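Local coordinates for pantothenate kinase (Coxiella burnetii, PDB 3TQC), which catalyses the ATP-dependent phosphorylation of pantothenate to 4'-phosphopantothenate, the first step of coenzyme A biosynthesis, at residues E126-D131 with E192-P197; D131-S136 with V174-Y179; V163-K168 with S224-F229. One frame throughout, in Å; residues are numbered along the deposited sequence.

The three contacts pack side by side in a P-loop kinase fold. Interactions 1 and 2 lie close, their centres about 10 Å apart, and share Asp131; their strands 190-194 and 174-180 are neighbours in the small antiparallel sheet, where Glu192 O lies 2.8 Å from Ile176 N. Interaction 3 stands about 11 Å from interaction 1 and about 16 Å from interaction 2, centre to centre, and is joined to the latter through Val163, whose CG2 is 3.7 Å from Phe133 CE1. Distance to the nucleotide separates them: the side chain of Asp131 is about 7 Å from bound ADP and that of Val127 about 9 Å, whereas interaction 3 lies away from the nucleotide site.

Interaction 1: E126-D131 with E192-P197; sequences EVITTD and EIVDQP
Where the outermost strand of the mixed P-loop kinase sheet, 125-129, passes the edge strand of the small antiparallel sheet, 190-194, Glu126, Val127 and Ile128 meet Glu192, Val194 and Pro197. The short strand axes come no nearer than 8.3 Å and run 124° apart, too distant and too skewed for backbone pairing, so side chains and water make the junction. Glu126 carries much of it. Its CG, anti to the carbonyl carbon (chi1 -61°), lies 3.7 Å from Pro197 CG, and the two side chains cross at about a right angle. A bend at chi2 (-74°) follows, and the carboxylate lies beside the turn that leaves strand 190-194. There water 1 donates to Glu126 OE2 and accepts from Asp195 N, joining an acidic side chain to a backbone amide. Further along the strand, Ile128 turns its CG1 branch toward Val194 CG2. Both residues are buried and also touch Ile176 of strand 174-180, making a small apolar cluster between the sheets; the modelled gap between their methyls is too short to be trusted. Val127 CB is turned away from 192-197, and the side chain touches Ser109 and Lys113 of the helix that follows the P-loop, about 7 Å from the side chain of Ser106, predicted to bind ATP. The backbone of Val127 still takes part through solvent. Glu192, extended beyond CG, brings OE1 to 4.0 Å from Val127 O, two oxygens too far apart to bond directly and probably both acceptors. Water 2 donates to both, 2.8 Å from Val127 O and 3.3 Å from Glu192 OE1. A third water accepts from Thr129 N at 2.7 Å and gives a weak bond to the same Glu192 OE1.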
loop_
_atom_site.group_PDB
_atom_site.type_symbol
_atom_site.label_atom_id
_atom_site.label_comp_id
_atom_site.label_asym_id
_atom_site.label_seq_id
_atom_site.Cartn_x
_atom_site.Cartn_y
_atom_site.Cartn_z
ATOM N N GLU B 126 -13.403 -14.475 7.760
ATOM C CA GLU B 126 -14.487 -14.128 6.834
ATOM C C GLU B 126 -13.986 -13.803 5.459
ATOM O O GLU B 126 -12.890 -13.293 5.300
ATOM C CB GLU B 126 -15.282 -12.928 7.336
ATOM C CG GLU B 126 -15.932 -13.168 8.655
ATOM C CD GLU B 126 -17.139 -14.078 8.585
ATOM O OE1 GLU B 126 -17.345 -14.805 7.584
ATOM O OE2 GLU B 126 -17.896 -14.080 9.567
ATOM N N VAL B 127 -14.815 -14.092 4.462
ATOM C CA VAL B 127 -14.477 -13.776 3.093
ATOM C C VAL B 127 -15.429 -12.711 2.577
ATOM O O VAL B 127 -16.662 -12.840 2.720
ATOM C CB VAL B 127 -14.536 -15.022 2.220
ATOM C CG1 VAL B 127 -14.458 -14.660 0.722
ATOM C CG2 VAL B 127 -13.412 -15.967 2.607
ATOM N N ILE B 128 -14.849 -11.645 2.022
ATOM C CA ILE B 128 -15.608 -10.612 1.323
ATOM C C ILE B 128 -15.260 -10.698 -0.147
ATOM O O ILE B 128 -14.097 -10.551 -0.505
ATOM C CB ILE B 128 -15.236 -9.170 1.756
ATOM C CG1 ILE B 128 -15.493 -8.946 3.228
ATOM C CG2 ILE B 128 -16.028 -8.152 0.935
ATOM C CD1 ILE B 128 -16.800 -9.445 3.627
ATOM N N THR B 129 -16.261 -10.924 -0.994
ATOM C CA THR B 129 -16.040 -10.865 -2.431
ATOM C C THR B 129 -16.402 -9.472 -2.873
ATOM O O THR B 129 -17.416 -8.915 -2.474
ATOM C CB THR B 129 -16.826 -11.942 -3.253
ATOM O OG1 THR B 129 -16.614 -11.708 -4.656
ATOM C CG2 THR B 129 -18.306 -11.898 -2.979
ATOM N N THR B 130 -15.547 -8.907 -3.698
ATOM C CA THR B 130 -15.758 -7.582 -4.229
ATOM C C THR B 130 -16.945 -7.525 -5.219
ATOM O O THR B 130 -17.508 -6.456 -5.444
ATOM C CB THR B 130 -14.428 -7.075 -4.826
ATOM O OG1 THR B 130 -13.711 -6.316 -3.818
ATOM C CG2 THR B 130 -14.653 -6.255 -5.999
ATOM N N ASP B 131 -17.333 -8.682 -5.773
ATOM C CA ASP B 131 -18.494 -8.814 -6.666
ATOM C C ASP B 131 -19.719 -8.126 -6.093
ATOM O O ASP B 131 -20.521 -7.529 -6.823
ATOM C CB ASP B 131 -18.884 -10.294 -6.874
ATOM C CG ASP B 131 -17.755 -11.148 -7.439
ATOM O OD1 ASP B 131 -16.833 -10.586 -8.071
ATOM O OD2 ASP B 131 -17.799 -12.394 -7.243
ATOM N N GLU B 192 -24.457 -10.172 3.842
ATOM C CA GLU B 192 -23.685 -11.006 4.744
ATOM C C GLU B 192 -23.180 -10.107 5.866
ATOM O O GLU B 192 -23.097 -8.891 5.698
ATOM C CB GLU B 192 -22.514 -11.646 4.010
ATOM C CG GLU B 192 -22.965 -12.646 2.955
ATOM C CD GLU B 192 -21.814 -13.246 2.176
ATOM O OE1 GLU B 192 -20.656 -12.794 2.356
ATOM O OE2 GLU B 192 -22.073 -14.180 1.384
ATOM N N ILE B 193 -22.869 -10.692 7.011
ATOM C CA ILE B 193 -22.431 -9.912 8.145
ATOM C C ILE B 193 -20.994 -10.270 8.492
ATOM O O ILE B 193 -20.679 -11.426 8.717
ATOM C CB ILE B 193 -23.348 -10.112 9.342
ATOM C CG1 ILE B 193 -24.726 -9.509 9.037
ATOM C CG2 ILE B 193 -22.728 -9.480 10.578
ATOM C CD1 ILE B 193 -25.838 -10.143 9.797
ATOM N N VAL B 194 -20.133 -9.256 8.465
ATOM C CA VAL B 194 -18.765 -9.343 8.902
ATOM C C VAL B 194 -18.712 -8.627 10.254
ATOM O O VAL B 194 -19.015 -7.436 10.350
ATOM C CB VAL B 194 -17.813 -8.677 7.864
ATOM C CG1 VAL B 194 -16.391 -8.619 8.382
ATOM C CG2 VAL B 194 -17.872 -9.414 6.513
ATOM N N ASP B 195 -18.345 -9.363 11.298
ATOM C CA ASP B 195 -18.425 -8.858 12.660
ATOM C C ASP B 195 -17.106 -8.959 13.432
ATOM O O ASP B 195 -16.960 -9.785 14.346
ATOM C CB ASP B 195 -19.536 -9.577 13.423
ATOM C CG ASP B 195 -19.725 -9.020 14.828
ATOM O OD1 ASP B 195 -19.478 -7.802 15.014
ATOM O OD2 ASP B 195 -20.124 -9.798 15.738
ATOM N N GLN B 196 -16.184 -8.071 13.091
ATOM C CA GLN B 196 -14.827 -8.048 13.655
ATOM C C GLN B 196 -14.205 -9.429 13.818
ATOM O O GLN B 196 -13.780 -9.797 14.899
ATOM C CB GLN B 196 -14.790 -7.257 14.966
ATOM C CG GLN B 196 -15.076 -5.788 14.749
ATOM C CD GLN B 196 -13.995 -5.093 13.936
ATOM O OE1 GLN B 196 -14.277 -4.448 12.920
ATOM N NE2 GLN B 196 -12.758 -5.200 14.393
ATOM N N PRO B 197 -14.137 -10.192 12.719
ATOM C CA PRO B 197 -13.449 -11.470 12.786
ATOM C C PRO B 197 -11.962 -11.196 12.964
ATOM O O PRO B 197 -11.537 -10.042 12.991
ATOM C CB PRO B 197 -13.704 -12.060 11.412
ATOM C CG PRO B 197 -13.747 -10.861 10.518
ATOM C CD PRO B 197 -14.403 -9.787 11.319
HETATM O O HOH W 1 -17.389 -11.916 11.052
HETATM O O HOH W 2 -18.363 -15.119 2.591
HETATM O O HOH W 3 -18.661 -11.243 0.164
#

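Interaction 2: D131-S136 with V174-Y179; sequences DGFLYS and VRIPVY
The loop that leaves strand 125-129 of the P-loop kinase core folds against strand 174-180 of the small antiparallel sheet, with Gly132, Phe133 and Leu134 meeting Pro177 and Tyr179. Two CH-pi contacts carry it, with the roles exchanged: each segment gives one ring and one aliphatic group. Phe133 starts away from the strand, its CG anti to the carbonyl carbon and beside the backbone N (chi1 -60°), but its ring comes back so that Pro177 CG lies over one face, 4.0 Å from the centroid of the Phe133 ring, 16° off the normal and displaced toward the rim, while Pro177 CD touches CZ and CE1. The Phe133 ring is also touched by Ile176 CG2, the branch anti to the backbone N. In the second pair, chi1 of -177° sets Tyr179 CG anti to its own N, and Leu134 CD1 settles over one ring face, 4.0 Å from the centroid of the Tyr179 ring. The far end of that ring is held by a hydrogen bond between Tyr179 OH and Lys149 NZ. Between the two rings the backbones come close, Gly132 CA being 4.6 Å from Val178 CA. Gly132 CA makes a CA-H...O contact with Pro177 O at 3.5 Å.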
loop_
_atom_site.group_PDB
_atom_site.type_symbol
_atom_site.label_atom_id
_atom_site.label_comp_id
_atom_site.label_asym_id
_atom_site.label_seq_id
_atom_site.Cartn_x
_atom_site.Cartn_y
_atom_site.Cartn_z
ATOM N N ASP B 131 -17.333 -8.682 -5.773
ATOM C CA ASP B 131 -18.494 -8.814 -6.666
ATOM C C ASP B 131 -19.719 -8.126 -6.093
ATOM O O ASP B 131 -20.521 -7.529 -6.823
ATOM C CB ASP B 131 -18.884 -10.294 -6.874
ATOM C CG ASP B 131 -17.755 -11.148 -7.439
ATOM O OD1 ASP B 131 -16.833 -10.586 -8.071
ATOM O OD2 ASP B 131 -17.799 -12.394 -7.243
ATOM N N GLY B 132 -19.880 -8.255 -4.782
ATOM C CA GLY B 132 -20.994 -7.677 -4.100
ATOM C C GLY B 132 -21.094 -6.175 -4.224
ATOM O O GLY B 132 -22.161 -5.615 -3.985
ATOM N N PHE B 133 -20.003 -5.524 -4.600
ATOM C CA PHE B 133 -19.987 -4.081 -4.759
ATOM C C PHE B 133 -20.091 -3.654 -6.223
ATOM O O PHE B 133 -19.913 -2.488 -6.539
ATOM C CB PHE B 133 -18.745 -3.509 -4.084
ATOM C CG PHE B 133 -18.688 -3.812 -2.612
ATOM C CD1 PHE B 133 -19.212 -2.915 -1.681
ATOM C CD2 PHE B 133 -18.152 -5.019 -2.156
ATOM C CE1 PHE B 133 -19.166 -3.193 -0.317
ATOM C CE2 PHE B 133 -18.117 -5.310 -0.787
ATOM C CZ PHE B 133 -18.631 -4.384 0.129
ATOM N N LEU B 134 -20.406 -4.597 -7.111
ATOM C CA LEU B 134 -20.780 -4.256 -8.471
ATOM C C LEU B 134 -22.074 -3.475 -8.429
ATOM O O LEU B 134 -22.913 -3.720 -7.562
ATOM C CB LEU B 134 -20.987 -5.514 -9.316
ATOM C CG LEU B 134 -19.714 -6.261 -9.707
ATOM C CD1 LEU B 134 -20.055 -7.646 -10.274
ATOM C CD2 LEU B 134 -18.903 -5.428 -10.709
ATOM N N TYR B 135 -22.235 -2.537 -9.362
ATOM C CA TYR B 135 -23.524 -1.894 -9.578
ATOM C C TYR B 135 -24.489 -2.942 -10.130
ATOM O O TYR B 135 -24.078 -3.863 -10.833
ATOM C CB TYR B 135 -23.416 -0.718 -10.566
ATOM C CG TYR B 135 -22.645 0.503 -10.064
ATOM C CD1 TYR B 135 -23.058 1.205 -8.934
ATOM C CD2 TYR B 135 -21.524 0.973 -10.750
ATOM C CE1 TYR B 135 -22.361 2.326 -8.483
ATOM C CE2 TYR B 135 -20.821 2.093 -10.308
ATOM C CZ TYR B 135 -21.245 2.768 -9.179
ATOM O OH TYR B 135 -20.550 3.885 -8.760
ATOM N N SER B 136 -25.768 -2.804 -9.812
ATOM C CA SER B 136 -26.781 -3.696 -10.348
ATOM C C SER B 136 -26.816 -3.612 -11.865
ATOM O O SER B 136 -26.345 -2.634 -12.458
ATOM C CB SER B 136 -28.150 -3.298 -9.822
ATOM O OG SER B 136 -28.438 -1.981 -10.233
ATOM N N VAL B 174 -20.844 -5.320 10.135
ATOM C CA VAL B 174 -20.826 -4.605 8.871
ATOM C C VAL B 174 -21.535 -5.445 7.828
ATOM O O VAL B 174 -21.303 -6.660 7.703
ATOM C CB VAL B 174 -19.415 -4.270 8.443
ATOM C CG1 VAL B 174 -19.419 -3.579 7.066
ATOM C CG2 VAL B 174 -18.785 -3.396 9.502
ATOM N N ARG B 175 -22.427 -4.789 7.100
ATOM C CA ARG B 175 -23.268 -5.452 6.125
ATOM C C ARG B 175 -22.585 -5.479 4.760
ATOM O O ARG B 175 -22.138 -4.459 4.268
ATOM C CB ARG B 175 -24.628 -4.762 6.098
ATOM C CG ARG B 175 -25.385 -5.007 7.401
ATOM C CD ARG B 175 -26.447 -3.963 7.688
ATOM N NE ARG B 175 -27.470 -4.458 8.619
ATOM C CZ ARG B 175 -27.270 -4.735 9.913
ATOM N NH1 ARG B 175 -26.072 -4.586 10.489
ATOM N NH2 ARG B 175 -28.288 -5.177 10.644
ATOM N N ILE B 176 -22.472 -6.662 4.166
ATOM C CA ILE B 176 -21.780 -6.811 2.893
ATOM C C ILE B 176 -22.818 -7.195 1.863
ATOM O O ILE B 176 -23.510 -8.176 2.052
ATOM C CB ILE B 176 -20.732 -7.932 2.936
ATOM C CG1 ILE B 176 -19.737 -7.727 4.095
ATOM C CG2 ILE B 176 -20.031 -8.057 1.561
ATOM C CD1 ILE B 176 -18.920 -6.445 4.015
ATOM N N PRO B 177 -22.931 -6.422 0.763
ATOM C CA PRO B 177 -23.901 -6.757 -0.266
ATOM C C PRO B 177 -23.518 -8.042 -0.992
ATOM O O PRO B 177 -22.368 -8.443 -0.973
ATOM C CB PRO B 177 -23.888 -5.530 -1.183
ATOM C CG PRO B 177 -22.593 -4.932 -0.984
ATOM C CD PRO B 177 -22.209 -5.185 0.440
ATOM N N VAL B 178 -24.512 -8.704 -1.565
ATOM C CA VAL B 178 -24.351 -10.052 -2.107
ATOM C C VAL B 178 -24.634 -10.056 -3.606
ATOM O O VAL B 178 -25.623 -9.503 -4.050
ATOM C CB VAL B 178 -25.301 -11.027 -1.389
ATOM C CG1 VAL B 178 -25.278 -12.421 -2.050
ATOM C CG2 VAL B 178 -24.945 -11.114 0.105
ATOM N N TYR B 179 -23.743 -10.675 -4.365
ATOM C CA TYR B 179 -23.886 -10.854 -5.802
ATOM C C TYR B 179 -24.189 -12.327 -6.138
ATOM O O TYR B 179 -23.490 -13.225 -5.679
ATOM C CB TYR B 179 -22.591 -10.434 -6.485
ATOM C CG TYR B 179 -22.629 -10.492 -7.994
ATOM C CD1 TYR B 179 -23.208 -9.467 -8.734
ATOM C CD2 TYR B 179 -22.070 -11.563 -8.683
ATOM C CE1 TYR B 179 -23.252 -9.524 -10.125
ATOM C CE2 TYR B 179 -22.097 -11.622 -10.054
ATOM C CZ TYR B 179 -22.692 -10.606 -10.771
ATOM O OH TYR B 179 -22.703 -10.663 -12.140
#

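Interaction 3: V163-K168 with S224-F229; sequences VLNAIK and SDFFDF
Lys168, near the end of helix 157-168, runs alongside Phe226 in the opposite direction and finishes on Asp228. Its CB lies at the edge of the Phe226 ring, near the ring plane and 4.0 Å from CD2. CG, anti to the carbonyl carbon (chi1 -82°), is 3.5 Å from Phe226 O, and after a bend at chi2 (-63°) CD passes the same carbonyl more loosely. CE returns to 3.2 Å from Phe226 O. At the tip, NZ forms a 2.7 Å salt bridge in which Asp228 OD2 offers its syn lone pair; the two side chains meet tip to tip. Pro92 O also accepts from NZ, and Ile94 N donates to Asp228 OD2, so the buried ammonium and its counter-ion each have a second partner. Beside this chain, the Phe226 ring lies against the helix backbone, with Asn165 N 3.8 Å above its plane and displaced toward the rim, while Leu164 CB packs on Phe226 CB at 3.6 Å. The contact thus joins helix 157-168 to the loop entering strand 229-234 and to the start of neighbouring strand 93-99; facing the second subunit, Asn165 packs on that subunit's Pro15 and Lys168 on its Arg319.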
loop_
_atom_site.group_PDB
_atom_site.type_symbol
_atom_site.label_atom_id
_atom_site.label_comp_id
_atom_site.label_asym_id
_atom_site.label_seq_id
_atom_site.Cartn_x
_atom_site.Cartn_y
_atom_site.Cartn_z
ATOM N N VAL B 163 -17.112 0.063 3.542
ATOM C CA VAL B 163 -17.114 -1.213 4.244
ATOM C C VAL B 163 -15.728 -1.558 4.782
ATOM O O VAL B 163 -15.587 -1.935 5.943
ATOM C CB VAL B 163 -17.629 -2.344 3.349
ATOM C CG1 VAL B 163 -17.184 -3.672 3.897
ATOM C CG2 VAL B 163 -19.178 -2.261 3.235
ATOM N N LEU B 164 -14.701 -1.421 3.963
ATOM C CA LEU B 164 -13.365 -1.696 4.459
ATOM C C LEU B 164 -12.996 -0.711 5.570
ATOM O O LEU B 164 -12.455 -1.091 6.600
ATOM C CB LEU B 164 -12.364 -1.658 3.320
ATOM C CG LEU B 164 -12.673 -2.768 2.307
ATOM C CD1 LEU B 164 -11.834 -2.640 1.041
ATOM C CD2 LEU B 164 -12.448 -4.117 2.959
ATOM N N ASN B 165 -13.295 0.559 5.359
ATOM C CA ASN B 165 -13.037 1.566 6.369
ATOM C C ASN B 165 -13.724 1.189 7.666
ATOM O O ASN B 165 -13.134 1.263 8.720
ATOM C CB ASN B 165 -13.533 2.941 5.901
ATOM C CG ASN B 165 -13.231 4.035 6.890
ATOM O OD1 ASN B 165 -12.070 4.316 7.175
ATOM N ND2 ASN B 165 -14.274 4.659 7.427
ATOM N N ALA B 166 -14.981 0.784 7.573
ATOM C CA ALA B 166 -15.731 0.422 8.763
ATOM C C ALA B 166 -15.077 -0.765 9.476
ATOM O O ALA B 166 -14.968 -0.789 10.702
ATOM C CB ALA B 166 -17.153 0.116 8.405
ATOM N N ILE B 167 -14.621 -1.745 8.709
ATOM C CA ILE B 167 -14.006 -2.922 9.313
ATOM C C ILE B 167 -12.720 -2.514 10.026
ATOM O O ILE B 167 -12.479 -2.915 11.152
ATOM C CB ILE B 167 -13.784 -4.035 8.286
ATOM C CG1 ILE B 167 -15.145 -4.587 7.839
ATOM C CG2 ILE B 167 -12.952 -5.174 8.877
ATOM C CD1 ILE B 167 -15.072 -5.539 6.680
ATOM N N LYS B 168 -11.937 -1.664 9.381
ATOM C CA LYS B 168 -10.649 -1.247 9.895
ATOM C C LYS B 168 -10.787 -0.157 10.925
ATOM O O LYS B 168 -9.785 0.290 11.491
ATOM C CB LYS B 168 -9.741 -0.791 8.750
ATOM C CG LYS B 168 -9.056 -1.961 8.023
ATOM C CD LYS B 168 -8.133 -2.737 8.958
ATOM C CE LYS B 168 -7.074 -3.507 8.198
ATOM N NZ LYS B 168 -6.176 -4.236 9.113
ATOM N N SER B 224 -6.237 -1.209 -1.188
ATOM C CA SER B 224 -5.009 -1.675 -0.551
ATOM C C SER B 224 -4.646 -0.928 0.744
ATOM O O SER B 224 -3.922 -1.461 1.597
ATOM C CB SER B 224 -3.839 -1.603 -1.534
ATOM O OG SER B 224 -3.485 -0.261 -1.794
ATOM N N ASP B 225 -5.170 0.277 0.925
ATOM C CA ASP B 225 -4.928 0.982 2.176
ATOM C C ASP B 225 -5.713 0.387 3.346
ATOM O O ASP B 225 -5.445 0.724 4.503
ATOM C CB ASP B 225 -5.207 2.470 2.020
ATOM C CG ASP B 225 -4.287 3.129 0.992
ATOM O OD1 ASP B 225 -4.783 3.830 0.100
ATOM O OD2 ASP B 225 -3.065 2.938 1.070
ATOM N N PHE B 226 -6.630 -0.536 3.054
ATOM C CA PHE B 226 -7.406 -1.206 4.088
ATOM C C PHE B 226 -7.077 -2.666 4.263
ATOM O O PHE B 226 -7.715 -3.366 5.073
ATOM C CB PHE B 226 -8.883 -1.042 3.813
ATOM C CG PHE B 226 -9.329 0.350 3.926
ATOM C CD1 PHE B 226 -9.582 1.100 2.803
ATOM C CD2 PHE B 226 -9.438 0.941 5.168
ATOM C CE1 PHE B 226 -9.980 2.414 2.914
ATOM C CE2 PHE B 226 -9.820 2.243 5.292
ATOM C CZ PHE B 226 -10.099 2.988 4.158
ATOM N N PHE B 227 -6.070 -3.146 3.560
ATOM C CA PHE B 227 -5.619 -4.498 3.814
ATOM C C PHE B 227 -4.148 -4.568 4.147
ATOM O O PHE B 227 -3.392 -3.623 3.931
ATOM C CB PHE B 227 -6.062 -5.487 2.702
ATOM C CG PHE B 227 -5.474 -5.251 1.339
ATOM C CD1 PHE B 227 -4.102 -5.220 1.130
ATOM C CD2 PHE B 227 -6.305 -5.162 0.238
ATOM C CE1 PHE B 227 -3.560 -5.070 -0.171
ATOM C CE2 PHE B 227 -5.784 -4.991 -1.057
ATOM C CZ PHE B 227 -4.410 -4.951 -1.258
ATOM N N ASP B 228 -3.762 -5.708 4.698
ATOM C CA ASP B 228 -2.443 -5.896 5.268
ATOM C C ASP B 228 -1.506 -6.728 4.395
ATOM O O ASP B 228 -0.286 -6.613 4.477
ATOM C CB ASP B 228 -2.636 -6.576 6.619
ATOM C CG ASP B 228 -3.473 -5.743 7.546
ATOM O OD1 ASP B 228 -2.874 -4.840 8.162
ATOM O OD2 ASP B 228 -4.706 -5.961 7.638
ATOM N N PHE B 229 -2.092 -7.569 3.561
ATOM C CA PHE B 229 -1.353 -8.544 2.792
ATOM C C PHE B 229 -2.194 -8.873 1.582
ATOM O O PHE B 229 -3.415 -8.927 1.680
ATOM C CB PHE B 229 -1.173 -9.784 3.643
ATOM C CG PHE B 229 -0.198 -10.771 3.093
ATOM C CD1 PHE B 229 1.087 -10.843 3.595
ATOM C CD2 PHE B 229 -0.577 -11.661 2.103
ATOM C CE1 PHE B 229 1.999 -11.780 3.084
ATOM C CE2 PHE B 229 0.316 -12.586 1.592
ATOM C CZ PHE B 229 1.599 -12.647 2.077
#